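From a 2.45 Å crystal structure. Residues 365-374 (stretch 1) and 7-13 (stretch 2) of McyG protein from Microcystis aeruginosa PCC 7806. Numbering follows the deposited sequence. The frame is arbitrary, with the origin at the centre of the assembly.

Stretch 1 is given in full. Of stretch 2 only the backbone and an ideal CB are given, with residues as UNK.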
ATOM      1  N   LYS A 365      16.601  -2.174  -9.795  1.00 37.92           N
ATOM      2  CA  LYS A 365      16.360  -2.721 -11.125  1.00 37.78           C
ATOM      3  C   LYS A 365      15.132  -3.631 -11.121  1.00 37.14           C
ATOM      4  O   LYS A 365      14.783  -4.185 -10.080  1.00 37.05           O
ATOM      5  CB  LYS A 365      17.596  -3.495 -11.605  1.00 38.00           C
ATOM      6  CG  LYS A 365      18.854  -2.648 -11.727  1.00 38.51           C
ATOM      7  CD  LYS A 365      20.018  -3.456 -12.278  1.00 38.61           C
ATOM      8  CE  LYS A 365      21.312  -2.656 -12.243  1.00 38.55           C
ATOM      9  NZ  LYS A 365      22.447  -3.414 -12.841  1.00 38.14           N
ATOM     10  N   PRO A 366      14.476  -3.794 -12.287  1.00 36.86           N
ATOM     11  CA  PRO A 366      13.284  -4.632 -12.373  1.00 37.12           C
ATOM     12  C   PRO A 366      13.576  -6.125 -12.237  1.00 37.88           C
ATOM     13  O   PRO A 366      14.678  -6.578 -12.560  1.00 38.29           O
ATOM     14  CB  PRO A 366      12.752  -4.335 -13.775  1.00 37.26           C
ATOM     15  CG  PRO A 366      13.964  -3.972 -14.554  1.00 37.66           C
ATOM     16  CD  PRO A 366      14.808  -3.190 -13.590  1.00 37.55           C
ATOM     17  N   ILE A 367      12.576  -6.867 -11.767  1.00 37.90           N
ATOM     18  CA  ILE A 367      12.654  -8.318 -11.628  1.00 38.21           C
ATOM     19  C   ILE A 367      12.836  -9.002 -12.985  1.00 39.27           C
ATOM     20  O   ILE A 367      12.497  -8.417 -14.021  1.00 39.27           O
ATOM     21  CB  ILE A 367      11.392  -8.896 -10.936  1.00 38.01           C
ATOM     22  CG1 ILE A 367      10.108  -8.418 -11.631  1.00 38.11           C
ATOM     23  CG2 ILE A 367      11.381  -8.530  -9.460  1.00 37.72           C
ATOM     24  CD1 ILE A 367       8.873  -9.229 -11.296  1.00 37.66           C
ATOM     25  N   PRO A 368      13.395 -10.230 -12.988  1.00 39.86           N
ATOM     26  CA  PRO A 368      13.369 -11.063 -14.187  1.00 40.37           C
ATOM     27  C   PRO A 368      11.952 -11.182 -14.754  1.00 40.18           C
ATOM     28  O   PRO A 368      11.001 -11.411 -14.002  1.00 40.01           O
ATOM     29  CB  PRO A 368      13.860 -12.417 -13.676  1.00 40.33           C
ATOM     30  CG  PRO A 368      14.783 -12.073 -12.560  1.00 39.65           C
ATOM     31  CD  PRO A 368      14.231 -10.826 -11.925  1.00 40.03           C
ATOM     32  N   GLY A 369      11.826 -11.008 -16.067  1.00 40.21           N
ATOM     33  CA  GLY A 369      10.529 -11.035 -16.741  1.00 39.47           C
ATOM     34  C   GLY A 369       9.951  -9.652 -16.988  1.00 39.66           C
ATOM     35  O   GLY A 369       9.030  -9.493 -17.788  1.00 39.70           O
ATOM     36  N   ALA A 370      10.498  -8.648 -16.305  1.00 39.43           N
ATOM     37  CA  ALA A 370       9.969  -7.290 -16.372  1.00 40.18           C
ATOM     38  C   ALA A 370      10.893  -6.322 -17.109  1.00 41.08           C
ATOM     39  O   ALA A 370      12.119  -6.435 -17.036  1.00 41.02           O
ATOM     40  CB  ALA A 370       9.668  -6.773 -14.973  1.00 39.37           C
ATOM     41  N   THR A 371      10.284  -5.372 -17.814  1.00 42.14           N
ATOM     42  CA  THR A 371      11.013  -4.294 -18.481  1.00 43.33           C
ATOM     43  C   THR A 371      10.382  -2.947 -18.133  1.00 43.26           C
ATOM     44  O   THR A 371       9.157  -2.809 -18.138  1.00 43.99           O
ATOM     45  CB  THR A 371      11.026  -4.480 -20.014  1.00 43.74           C
ATOM     46  OG1 THR A 371      11.318  -5.847 -20.331  1.00 44.27           O
ATOM     47  CG2 THR A 371      12.072  -3.577 -20.663  1.00 43.61           C
ATOM     48  N   ILE A 372      11.223  -1.965 -17.818  1.00 43.75           N
ATOM     49  CA  ILE A 372      10.761  -0.605 -17.520  1.00 43.87           C
ATOM     50  C   ILE A 372      11.444   0.429 -18.419  1.00 45.16           C
ATOM     51  O   ILE A 372      12.572   0.219 -18.875  1.00 45.45           O
ATOM     52  CB  ILE A 372      10.935  -0.232 -16.025  1.00 43.46           C
ATOM     53  CG1 ILE A 372      12.413  -0.215 -15.617  1.00 43.28           C
ATOM     54  CG2 ILE A 372      10.139  -1.181 -15.135  1.00 43.36           C
ATOM     55  CD1 ILE A 372      12.664   0.374 -14.244  1.00 43.06           C
ATOM     56  N   ARG A 373      10.753   1.540 -18.675  1.00 46.25           N
ATOM     57  CA  ARG A 373      11.299   2.624 -19.495  1.00 46.78           C
ATOM     58  C   ARG A 373      10.768   4.007 -19.101  1.00 47.57           C
ATOM     59  O   ARG A 373       9.703   4.131 -18.488  1.00 46.80           O
ATOM     60  CB  ARG A 373      11.057   2.357 -20.989  1.00 47.02           C
ATOM     61  CG  ARG A 373       9.612   2.495 -21.442  1.00 47.34           C
ATOM     62  CD  ARG A 373       9.481   2.230 -22.931  1.00 47.64           C
ATOM     63  NE  ARG A 373       8.193   2.679 -23.456  1.00 48.56           N
ATOM     64  CZ  ARG A 373       7.794   2.520 -24.716  1.00 49.30           C
ATOM     65  NH1 ARG A 373       8.578   1.913 -25.600  1.00 49.80           N
ATOM     66  NH2 ARG A 373       6.606   2.969 -25.094  1.00 49.07           N
ATOM     67  N   ILE A 374      11.533   5.036 -19.463  1.00 48.27           N
ATOM     68  CA  ILE A 374      11.169   6.430 -19.222  1.00 48.45           C
ATOM     69  C   ILE A 374      11.026   7.138 -20.568  1.00 49.93           C
ATOM     70  O   ILE A 374      11.999   7.267 -21.318  1.00 50.48           O
ATOM     71  CB  ILE A 374      12.226   7.145 -18.344  1.00 47.81           C
ATOM     72  CG1 ILE A 374      12.312   6.511 -16.943  1.00 47.68           C
ATOM     73  CG2 ILE A 374      11.965   8.645 -18.266  1.00 47.21           C
ATOM     74  CD1 ILE A 374      11.076   6.656 -16.073  1.00 47.43           C
ATOM     75  N   UNK A   7      14.303  -0.162 -21.939  1.00 61.41           N
ATOM     76  CA  UNK A   7      15.572   0.370 -21.359  1.00 62.76           C
ATOM     77  C   UNK A   7      16.187  -0.559 -20.306  1.00 63.49           C
ATOM     78  O   UNK A   7      17.331  -0.354 -19.890  1.00 63.66           O
ATOM     79  CB  UNK A   7      15.321   1.739 -20.724  1.00 62.76           C
ATOM     80  N   UNK A   8      15.428  -1.573 -19.882  1.00 63.61           N
ATOM     81  CA  UNK A   8      15.894  -2.545 -18.880  1.00 62.12           C
ATOM     82  C   UNK A   8      15.713  -4.015 -19.291  1.00 63.38           C
ATOM     83  O   UNK A   8      15.429  -4.310 -20.456  1.00 64.96           O
ATOM     84  CB  UNK A   8      15.152  -2.304 -17.564  1.00 62.12           C
ATOM     85  N   UNK A   9      15.891  -4.935 -18.340  1.00 62.95           N
ATOM     86  CA  UNK A   9      15.816  -6.363 -18.644  1.00 63.31           C
ATOM     87  C   UNK A   9      15.569  -7.309 -17.482  1.00 64.60           C
ATOM     88  O   UNK A   9      15.168  -6.893 -16.391  1.00 63.52           O
ATOM     89  CB  UNK A   9      17.122  -6.783 -19.322  1.00 63.31           C
ATOM     90  N   UNK A  10      15.815  -8.594 -17.739  1.00 64.97           N
ATOM     91  CA  UNK A  10      15.591  -9.667 -16.777  1.00 64.13           C
ATOM     92  C   UNK A  10      14.930 -10.859 -17.451  1.00 65.69           C
ATOM     93  O   UNK A  10      13.785 -10.767 -17.899  1.00 66.33           O
ATOM     94  CB  UNK A  10      14.733  -9.174 -15.610  1.00 64.13           C
ATOM     95  N   UNK A  11      15.653 -11.975 -17.526  1.00 65.84           N
ATOM     96  CA  UNK A  11      15.157 -13.192 -18.169  1.00 66.12           C
ATOM     97  C   UNK A  11      14.595 -14.182 -17.146  1.00 65.11           C
ATOM     98  O   UNK A  11      15.268 -14.525 -16.170  1.00 63.95           O
ATOM     99  CB  UNK A  11      16.276 -13.855 -18.975  1.00 66.12           C
ATOM    100  N   UNK A  12      13.366 -14.641 -17.381  1.00 64.65           N
ATOM    101  CA  UNK A  12      12.689 -15.565 -16.467  1.00 65.43           C
ATOM    102  C   UNK A  12      11.950 -16.678 -17.207  1.00 65.53           C
ATOM    103  O   UNK A  12      11.200 -16.420 -18.149  1.00 65.25           O
ATOM    104  CB  UNK A  12      11.705 -14.797 -15.582  1.00 65.43           C
ATOM    105  N   UNK A  13      12.165 -17.913 -16.758  1.00 66.64           N
ATOM    106  CA  UNK A  13      11.518 -19.089 -17.340  1.00 66.98           C
ATOM    107  C   UNK A  13      10.040 -19.142 -16.969  1.00 65.65           C
ATOM    108  O   UNK A  13       9.676 -18.920 -15.813  1.00 64.64           O
ATOM    109  CB  UNK A  13      12.221 -20.368 -16.879  1.00 66.98           C
TER

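No phi is available at position 7, so the evidence is mostly distance. CA-to-CB runs sideways to stretch 1, with the ideal CB 3.6 Å from Ile372 O and 4.3 Å from Arg373 CA. The neighbourhood is a strand backbone, and the long Arg373 side chain leads away, so a small or polar residue would suit, and longer ones could extend past the strand. The deposited residue is Ser7, chi1 in the m well. Its OG lies 4.0 Å from Arg373 CB, a packing distance without a hydrogen bond.

Position 8 gives the clearest apolar signal. CA-to-CB points toward stretch 1, and the ideal CB sits 3.6 Å from Pro366 CG, 3.8 Å from Ile372 O and 4.6 Å from Thr371 CG2. Carbon from the proline ring and from Ile372 offers a greasy surface with no charge to answer, so leucine, isoleucine, valine or methionine would all be reasonable. The residue is Leu8, which has the largest area covered by stretch 1 of any in its stretch. Its CG packs 3.6 Å from Pro366 CD and 4.0 Å from Ile372 CG1, bridging the two strand segments. Chi1, at -100°, lies between wells, while chi2 is m.

At position 9 CA-to-CB points away and nothing of stretch 1 comes within 5.5 Å of the ideal CB. With phi/psi of -160/-165, an extended conformation, many side chains would be tolerated here; the contact does not demand glycine. The residue is nevertheless Gly9, and it meets stretch 1 through its backbone. Gly9 O lies 3.1 Å from Ala370 O, a close pair of acceptors that cannot hydrogen bond to each other.

Position 10 is the most constrained. CA-to-CB points toward stretch 1, where an ideal CB would stand 2.7 Å from Pro368 CA and 2.8 Å from Ile367 O, both clashes. Independently, phi/psi of 137/114 would jam a CB against the preceding carbonyl O. Both lines of evidence call for glycine, and the residue is Gly10. The close approach, 3.7 Å between Pro368 CA and Gly10 CA, accompanies the single hydrogen bond across the stretches: Gly369 N donates to Gly10 O at 2.7 Å, with an N-H...acceptor angle of 164°. The donor belongs to the type II turn from Ile367 to Ala370.

At position 11 CA-to-CB points away into space free of stretch 1, so polar or charged residues of varied length would fit. Gln11 is found; its side chain makes no contact with stretch 1, but Gln11 O lies 3.6 Å from Pro368 CB.

Position 12 turns back toward stretch 1, its ideal CB 3.7 Å from Pro368 C and 3.8 Å from Gly369 N. Beside the turn, a medium apolar chain would suit. Leu12 (chi1 t, chi2 p) sets its CB 3.7 Å from Pro368 CB and its CD2 3.6 Å from Pro368 O.

Position 13 is out of reach, so stretch 1 imposes no preference; it is Glu13.

Stretch 2 7-13: SLGGQLE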
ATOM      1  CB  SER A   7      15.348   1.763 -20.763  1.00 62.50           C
ATOM      2  OG  SER A   7      15.003   2.705 -21.764  1.00 62.95           O
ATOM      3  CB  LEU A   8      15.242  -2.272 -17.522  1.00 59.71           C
ATOM      4  CG  LEU A   8      16.062  -1.519 -16.465  1.00 58.48           C
ATOM      5  CD1 LEU A   8      17.402  -2.205 -16.214  1.00 57.88           C
ATOM      6  CD2 LEU A   8      16.252  -0.049 -16.813  1.00 58.56           C
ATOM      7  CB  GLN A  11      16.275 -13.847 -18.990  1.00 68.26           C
ATOM      8  CG  GLN A  11      15.857 -15.093 -19.759  1.00 69.67           C
ATOM      9  CD  GLN A  11      17.041 -15.855 -20.327  1.00 72.11           C
ATOM     10  OE1 GLN A  11      17.299 -16.996 -19.941  1.00 73.53           O
ATOM     11  NE2 GLN A  11      17.772 -15.225 -21.244  1.00 72.78           N
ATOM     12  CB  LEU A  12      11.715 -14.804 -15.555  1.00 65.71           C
ATOM     13  CG  LEU A  12      11.018 -15.566 -14.418  1.00 66.14           C
ATOM     14  CD1 LEU A  12      11.971 -15.852 -13.265  1.00 65.81           C
ATOM     15  CD2 LEU A  12       9.803 -14.796 -13.926  1.00 66.02           C
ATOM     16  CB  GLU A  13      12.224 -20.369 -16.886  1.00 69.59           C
ATOM     17  CG  GLU A  13      13.634 -20.532 -17.442  1.00 72.33           C
ATOM     18  CD  GLU A  13      14.419 -21.637 -16.758  1.00 74.00           C
ATOM     19  OE1 GLU A  13      14.504 -21.634 -15.509  1.00 74.79           O
ATOM     20  OE2 GLU A  13      14.967 -22.503 -17.473  1.00 74.15           O
TER
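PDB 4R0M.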